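Side-chain contacts in Two-component insecticidal protein 16 kDa unit (Alcaligenes faecalis, PDB 5V3S), which probably acts as one component of a binary insecticidal toxin that kills corn rootworm, and belongs to the aegerolysin family: residues A[22-27]-A[85-90]; A[43-46]-A[52-55]. All coordinates share one frame; numbering follows the deposited sequence.

Contact 1: A[22-27]-A[85-90]; sequences ITIFVV and GGFSLY
The far end of the F87 ring meets two isoleucines, I22 and I24, whose methyl groups come up to it obliquely, squarely over neither a face nor an edge. This is the core of a beta sandwich of the aegerolysin family: residues 22-27 belong to strand 19-27 of the mixed sheet and residues 85-90 to strand 83-91 of the antiparallel sheet, and each turns its inward side chains toward the other. Their short segments run nearly parallel, 6° apart, with axes 11.1 Å from one another, and no hydrogen bond joins them, so side chains alone fill the gap. F87 is the main bridge. With CG lodged between its backbone N and carbonyl carbon (chi1 63°), the ring reaches across the interface toward the isoleucine side chains, which come from the opposite direction. CG2 of I22 lies 4.0 Å from CE1 of F87, while CD1 of I24 sits 3.9 Å from CZ and also close to CE2. The two methyls thus share the CZ end, one toward each of its neighbouring ring carbons. The terminal methyl of I24 gains its place through an unusual second torsion, chi2 99°, well away from the staggered values. Around this cluster, W101 of strand 94-103, A36 of strand 31-38 and I71 of strand 68-74 also touch F87, drawing both sheets into the same hydrophobic core. Further along, L89 also packs on F31 of strand 31-38. All the touching residues are buried, and the contact is wholly apolar. I24 serves both partners through different branches: CD1 goes to the ring, while the I24 and L89 side chains slide past each other in opposite directions, bringing CG2 of I24 within 4.1 Å of CD2 of L89.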
ATOM      1  N   ILE A  22      -5.195  -0.344   0.439  1.00 13.28           N
ATOM      2  CA  ILE A  22      -4.270   0.492   1.210  1.00 13.02           C
ATOM      3  C   ILE A  22      -4.416   1.950   0.716  1.00 10.73           C
ATOM      4  O   ILE A  22      -4.306   2.220  -0.448  1.00  9.98           O
ATOM      5  CB  ILE A  22      -2.841  -0.057   1.278  1.00 13.89           C
ATOM      6  CG1 ILE A  22      -1.993   0.751   2.201  1.00 14.15           C
ATOM      7  CG2 ILE A  22      -2.164  -0.106  -0.045  1.00 12.86           C
ATOM      8  CD1 ILE A  22      -0.832  -0.011   2.756  1.00 16.69           C
ATOM      9  N   THR A  23      -4.662   2.857   1.639  1.00 11.06           N
ATOM     10  CA  THR A  23      -4.874   4.245   1.250  1.00 11.24           C
ATOM     11  C   THR A  23      -3.686   4.994   1.864  1.00 10.92           C
ATOM     12  O   THR A  23      -3.437   4.828   3.055  1.00  8.75           O
ATOM     13  CB  THR A  23      -6.251   4.756   1.739  1.00 11.92           C
ATOM     14  OG1 THR A  23      -7.263   4.043   1.086  1.00 14.00           O
ATOM     15  CG2 THR A  23      -6.412   6.181   1.398  1.00 13.47           C
ATOM     16  N   ILE A  24      -2.995   5.833   1.056  1.00 11.01           N
ATOM     17  CA  ILE A  24      -1.860   6.674   1.504  1.00 11.03           C
ATOM     18  C   ILE A  24      -2.291   8.115   1.387  1.00 10.78           C
ATOM     19  O   ILE A  24      -2.719   8.534   0.281  1.00 11.60           O
ATOM     20  CB  ILE A  24      -0.625   6.405   0.613  1.00 12.73           C
ATOM     21  CG1 ILE A  24      -0.324   4.920   0.599  1.00 13.50           C
ATOM     22  CG2 ILE A  24       0.619   7.198   1.042  1.00 11.61           C
ATOM     23  CD1 ILE A  24      -0.834   4.200  -0.614  1.00 17.02           C
ATOM     24  N   PHE A  25      -2.307   8.817   2.530  1.00 10.80           N
ATOM     25  CA  PHE A  25      -2.773  10.222   2.567  1.00 11.60           C
ATOM     26  C   PHE A  25      -1.555  10.973   2.969  1.00  9.96           C
ATOM     27  O   PHE A  25      -0.885  10.580   3.933  1.00 10.48           O
ATOM     28  CB  PHE A  25      -3.858  10.438   3.673  1.00 13.12           C
ATOM     29  CG  PHE A  25      -4.435  11.801   3.686  1.00 14.94           C
ATOM     30  CD1 PHE A  25      -5.500  12.112   2.894  1.00 19.85           C
ATOM     31  CD2 PHE A  25      -3.832  12.818   4.430  1.00 21.24           C
ATOM     32  CE1 PHE A  25      -6.053  13.385   2.902  1.00 21.59           C
ATOM     33  CE2 PHE A  25      -4.357  14.138   4.402  1.00 21.01           C
ATOM     34  CZ  PHE A  25      -5.446  14.393   3.617  1.00 21.28           C
ATOM     35  N   VAL A  26      -1.303  12.131   2.350  1.00  9.51           N
ATOM     36  CA  VAL A  26      -0.015  12.818   2.525  1.00  9.93           C
ATOM     37  C   VAL A  26      -0.246  14.277   2.803  1.00  9.98           C
ATOM     38  O   VAL A  26      -1.250  14.796   2.353  1.00  9.24           O
ATOM     39  CB  VAL A  26       0.916  12.697   1.305  1.00 10.82           C
ATOM     40  CG1 VAL A  26       1.053  11.208   0.910  1.00 11.21           C
ATOM     41  CG2 VAL A  26       0.380  13.454   0.126  1.00  9.81           C
ATOM     42  N   VAL A  27       0.740  14.865   3.464  1.00  9.92           N
ATOM     43  CA  VAL A  27       0.710  16.280   3.901  1.00 11.49           C
ATOM     44  C   VAL A  27       2.088  16.889   3.797  1.00  9.65           C
ATOM     45  O   VAL A  27       3.065  16.341   4.166  1.00  9.45           O
ATOM     46  CB  VAL A  27       0.181  16.391   5.370  1.00 11.86           C
ATOM     47  CG1 VAL A  27       0.107  17.825   5.841  1.00 12.79           C
ATOM     48  CG2 VAL A  27      -1.114  15.657   5.596  1.00 14.59           C
ATOM     49  N   GLY A  85       2.888  -8.743  -2.165  1.00 11.18           N
ATOM     50  CA  GLY A  85       3.529  -7.672  -2.977  1.00  9.81           C
ATOM     51  C   GLY A  85       4.041  -6.559  -2.083  1.00  9.44           C
ATOM     52  O   GLY A  85       4.056  -6.667  -0.828  1.00  8.00           O
ATOM     53  N   GLY A  86       4.330  -5.420  -2.748  1.00  9.65           N
ATOM     54  CA  GLY A  86       4.845  -4.246  -2.054  1.00  8.99           C
ATOM     55  C   GLY A  86       4.969  -3.045  -2.981  1.00  8.54           C
ATOM     56  O   GLY A  86       4.741  -3.108  -4.216  1.00  8.37           O
ATOM     57  N   PHE A  87       5.379  -1.910  -2.370  1.00  8.71           N
ATOM     58  CA  PHE A  87       5.629  -0.673  -3.101  1.00  8.92           C
ATOM     59  C   PHE A  87       6.383   0.244  -2.172  1.00  8.38           C
ATOM     60  O   PHE A  87       6.411   0.033  -0.956  1.00  9.62           O
ATOM     61  CB  PHE A  87       4.345   0.044  -3.597  1.00  9.61           C
ATOM     62  CG  PHE A  87       3.425   0.503  -2.500  1.00 10.02           C
ATOM     63  CD1 PHE A  87       2.506  -0.400  -1.929  1.00 10.70           C
ATOM     64  CD2 PHE A  87       3.515   1.838  -1.963  1.00 10.73           C
ATOM     65  CE1 PHE A  87       1.700   0.007  -0.920  1.00 11.83           C
ATOM     66  CE2 PHE A  87       2.648   2.239  -0.916  1.00  9.47           C
ATOM     67  CZ  PHE A  87       1.763   1.280  -0.406  1.00 12.25           C
ATOM     68  N   SER A  88       6.863   1.333  -2.727  1.00  9.19           N
ATOM     69  CA  SER A  88       7.701   2.318  -2.053  1.00  9.36           C
ATOM     70  C   SER A  88       7.166   3.718  -2.312  1.00  8.76           C
ATOM     71  O   SER A  88       6.467   3.975  -3.266  1.00 10.00           O
ATOM     72  CB  SER A  88       9.202   2.221  -2.425  1.00  9.70           C
ATOM     73  OG  SER A  88       9.764   0.897  -2.175  1.00 10.29           O
ATOM     74  N   LEU A  89       7.418   4.603  -1.372  1.00  9.03           N
ATOM     75  CA  LEU A  89       6.942   5.998  -1.615  1.00  9.67           C
ATOM     76  C   LEU A  89       8.131   6.879  -1.459  1.00  8.98           C
ATOM     77  O   LEU A  89       8.907   6.738  -0.522  1.00 10.18           O
ATOM     78  CB  LEU A  89       5.971   6.463  -0.591  1.00 10.00           C
ATOM     79  CG  LEU A  89       5.254   7.776  -0.820  1.00  9.91           C
ATOM     80  CD1 LEU A  89       4.253   7.715  -1.909  1.00 11.64           C
ATOM     81  CD2 LEU A  89       4.589   8.225   0.446  1.00  9.97           C
ATOM     82  N   TYR A  90       8.208   7.849  -2.332  1.00 10.39           N
ATOM     83  CA  TYR A  90       9.326   8.788  -2.366  1.00 10.44           C
ATOM     84  C   TYR A  90       8.798  10.236  -2.211  1.00 10.53           C
ATOM     85  O   TYR A  90       7.623  10.534  -2.490  1.00  9.96           O
ATOM     86  CB  TYR A  90      10.023   8.707  -3.712  1.00 11.47           C
ATOM     87  CG  TYR A  90      10.661   7.402  -3.957  1.00 13.31           C
ATOM     88  CD1 TYR A  90       9.891   6.311  -4.346  1.00 13.09           C
ATOM     89  CD2 TYR A  90      12.003   7.233  -3.796  1.00 16.41           C
ATOM     90  CE1 TYR A  90      10.469   5.043  -4.504  1.00 14.92           C
ATOM     91  CE2 TYR A  90      12.580   5.976  -3.955  1.00 16.00           C
ATOM     92  CZ  TYR A  90      11.784   4.895  -4.323  1.00 14.59           C
ATOM     93  OH  TYR A  90      12.448   3.670  -4.523  1.00 21.76           O
TER

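Contact 2: A[43-46]-A[52-55]; sequences FHVP and EISP
F43 and I53 are brought together by two different first torsions: F43 carries CG anti to its own carbonyl carbon (chi1 -76°), whereas CG1 of I53 is tucked between its backbone N and carbonyl carbon (chi1 67°). CG1 of I53 thereby comes to lie 3.9 Å from CB of F43, and the F43 ring swings toward P55, whose CG meets the ring edge, near its plane, 3.9 Å from CE2. The setting is a beta hairpin of strand 40-44 and the short, weakly bonded strand 52-53, an outermost strand of the mixed sheet within this chain, with helix 55-58 following at once. I58 of that helix touches both F43 and I53 and extends the apolar patch. On the other branch, the side chains of I53 and V45 cross at about a right angle, with CG2 of I53 3.8 Å from CG2 of V45. H44 and E52 form an antiparallel non-hydrogen-bonded pair with diverging side chains. The H44 side chain packs on A72 and C74 of strand 68-74, and a bond from ND1 of H44 to O of V45 at 2.8 Å, with the donor above the carbonyl plane, restrains the ring. Between the strands, I53 N donates to F43 O at 3.1 Å, and the CA of E52 makes a CA-H...O contact with the same oxygen. Toward F43 N, a water takes over: it accepts from that N at 2.9 Å and donates to I53 O at 2.8 Å. Its other proton goes to OE2 of E52, 2.7 Å away, and the same carboxylate oxygen forms a salt bridge with R76. Beyond the V45-K51 backbone bond near the turn, polar links in this part of the hairpin thus combine one direct bond, a water and E52, beside the apolar contacts.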
ATOM      1  N   PHE A  43      -3.457  -6.496  -8.983  1.00 10.49           N
ATOM      2  CA  PHE A  43      -3.861  -5.187  -8.597  1.00 10.91           C
ATOM      3  C   PHE A  43      -5.142  -4.915  -9.361  1.00 11.55           C
ATOM      4  O   PHE A  43      -5.372  -5.488 -10.429  1.00 11.29           O
ATOM      5  CB  PHE A  43      -2.805  -4.116  -8.976  1.00  9.91           C
ATOM      6  CG  PHE A  43      -1.561  -4.071  -8.051  1.00  9.35           C
ATOM      7  CD1 PHE A  43      -1.678  -3.789  -6.738  1.00  9.15           C
ATOM      8  CD2 PHE A  43      -0.308  -4.185  -8.591  1.00 10.14           C
ATOM      9  CE1 PHE A  43      -0.579  -3.733  -5.919  1.00  9.30           C
ATOM     10  CE2 PHE A  43       0.814  -4.097  -7.799  1.00  9.82           C
ATOM     11  CZ  PHE A  43       0.668  -3.873  -6.449  1.00 10.12           C
ATOM     12  N   HIS A  44      -5.943  -4.013  -8.820  1.00 12.66           N
ATOM     13  CA  HIS A  44      -7.194  -3.605  -9.421  1.00 13.20           C
ATOM     14  C   HIS A  44      -7.685  -2.255  -8.876  1.00 12.70           C
ATOM     15  O   HIS A  44      -7.288  -1.751  -7.775  1.00 12.11           O
ATOM     16  CB  HIS A  44      -8.326  -4.672  -9.258  1.00 13.17           C
ATOM     17  CG  HIS A  44      -8.714  -4.874  -7.846  1.00 13.15           C
ATOM     18  ND1 HIS A  44      -9.640  -4.047  -7.221  1.00 12.61           N
ATOM     19  CD2 HIS A  44      -8.251  -5.697  -6.900  1.00 12.57           C
ATOM     20  CE1 HIS A  44      -9.740  -4.391  -5.964  1.00 13.49           C
ATOM     21  NE2 HIS A  44      -8.898  -5.379  -5.737  1.00 14.82           N
ATOM     22  N   VAL A  45      -8.592  -1.714  -9.672  1.00 15.70           N
ATOM     23  CA  VAL A  45      -9.197  -0.405  -9.396  1.00 16.69           C
ATOM     24  C   VAL A  45      -9.915  -0.574  -8.078  1.00 16.46           C
ATOM     25  O   VAL A  45     -10.663  -1.561  -7.883  1.00 14.82           O
ATOM     26  CB  VAL A  45     -10.172   0.076 -10.544  1.00 18.44           C
ATOM     27  CG1 VAL A  45     -10.933   1.328 -10.111  1.00 20.50           C
ATOM     28  CG2 VAL A  45      -9.415   0.321 -11.832  1.00 16.59           C
ATOM     29  N   PRO A  46      -9.661   0.321  -7.125  1.00 16.28           N
ATOM     30  CA  PRO A  46     -10.298   0.183  -5.851  1.00 18.09           C
ATOM     31  C   PRO A  46     -11.837   0.198  -5.975  1.00 19.07           C
ATOM     32  O   PRO A  46     -12.436   0.998  -6.711  1.00 15.44           O
ATOM     33  CB  PRO A  46      -9.741   1.354  -5.035  1.00 19.39           C
ATOM     34  CG  PRO A  46      -8.506   1.739  -5.773  1.00 19.36           C
ATOM     35  CD  PRO A  46      -8.813   1.540  -7.201  1.00 19.48           C
ATOM     36  N   GLU A  52      -8.684  -5.085 -13.449  1.00 17.12           N
ATOM     37  CA  GLU A  52      -7.232  -5.264 -13.135  1.00 16.95           C
ATOM     38  C   GLU A  52      -6.440  -4.117 -13.711  1.00 15.47           C
ATOM     39  O   GLU A  52      -6.791  -3.593 -14.795  1.00 14.77           O
ATOM     40  CB  GLU A  52      -6.671  -6.600 -13.681  1.00 17.32           C
ATOM     41  CG  GLU A  52      -5.137  -6.750 -13.645  1.00 16.37           C
ATOM     42  CD  GLU A  52      -4.580  -8.170 -13.904  1.00 17.19           C
ATOM     43  OE1 GLU A  52      -5.338  -8.997 -14.453  1.00 17.94           O
ATOM     44  OE2 GLU A  52      -3.387  -8.447 -13.565  1.00 18.89           O
ATOM     45  N   ILE A  53      -5.431  -3.676 -12.976  1.00 13.95           N
ATOM     46  CA  ILE A  53      -4.460  -2.711 -13.450  1.00 13.55           C
ATOM     47  C   ILE A  53      -3.057  -3.355 -13.175  1.00 12.93           C
ATOM     48  O   ILE A  53      -2.874  -4.203 -12.257  1.00 13.43           O
ATOM     49  CB  ILE A  53      -4.592  -1.303 -12.776  1.00 13.08           C
ATOM     50  CG1 ILE A  53      -4.232  -1.371 -11.282  1.00 12.60           C
ATOM     51  CG2 ILE A  53      -5.974  -0.719 -13.030  1.00 15.27           C
ATOM     52  CD1 ILE A  53      -4.366  -0.049 -10.489  1.00 12.97           C
ATOM     53  N   SER A  54      -2.060  -2.874 -13.875  1.00 13.42           N
ATOM     54  CA  SER A  54      -0.742  -3.401 -13.722  1.00 12.65           C
ATOM     55  C   SER A  54       0.045  -2.601 -12.704  1.00 12.22           C
ATOM     56  O   SER A  54      -0.281  -1.398 -12.460  1.00 12.61           O
ATOM     57  CB  SER A  54      -0.044  -3.398 -15.094  1.00 13.13           C
ATOM     58  OG  SER A  54       0.080  -2.047 -15.490  1.00 13.77           O
ATOM     59  N   PRO A  55       1.161  -3.166 -12.208  1.00 13.43           N
ATOM     60  CA  PRO A  55       2.157  -2.391 -11.421  1.00 12.17           C
ATOM     61  C   PRO A  55       2.543  -1.115 -12.092  1.00 13.05           C
ATOM     62  O   PRO A  55       2.711  -0.083 -11.386  1.00  9.84           O
ATOM     63  CB  PRO A  55       3.343  -3.366 -11.294  1.00 12.31           C
ATOM     64  CG  PRO A  55       2.631  -4.682 -11.247  1.00 12.24           C
ATOM     65  CD  PRO A  55       1.497  -4.606 -12.224  1.00 12.41           C
TER
HETATM   66  O   HOH W   1      -2.328  -6.852 -11.649  1.00 11.44           O

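Overall arrangement
Contact 2 falls within the chain segment spanned by contact 1: the order is 22-27, then 43-46 and 52-55, then 85-90. The two centres lie about 15 Å apart, and the nearest atoms come to about 5 Å without touching. Both reach the mixed sheet, where strand 68-74 stands between strand 19-27 of contact 1 and strand 40-44 of contact 2; I71 of that middle strand touches I22, F87 and F43, and so ties the neighbourhoods together. Contact 1 joins the two sheets in the middle of the sandwich, whereas contact 2 finishes one margin of the mixed sheet. Together they span this aegerolysin fold from its interior to an edge.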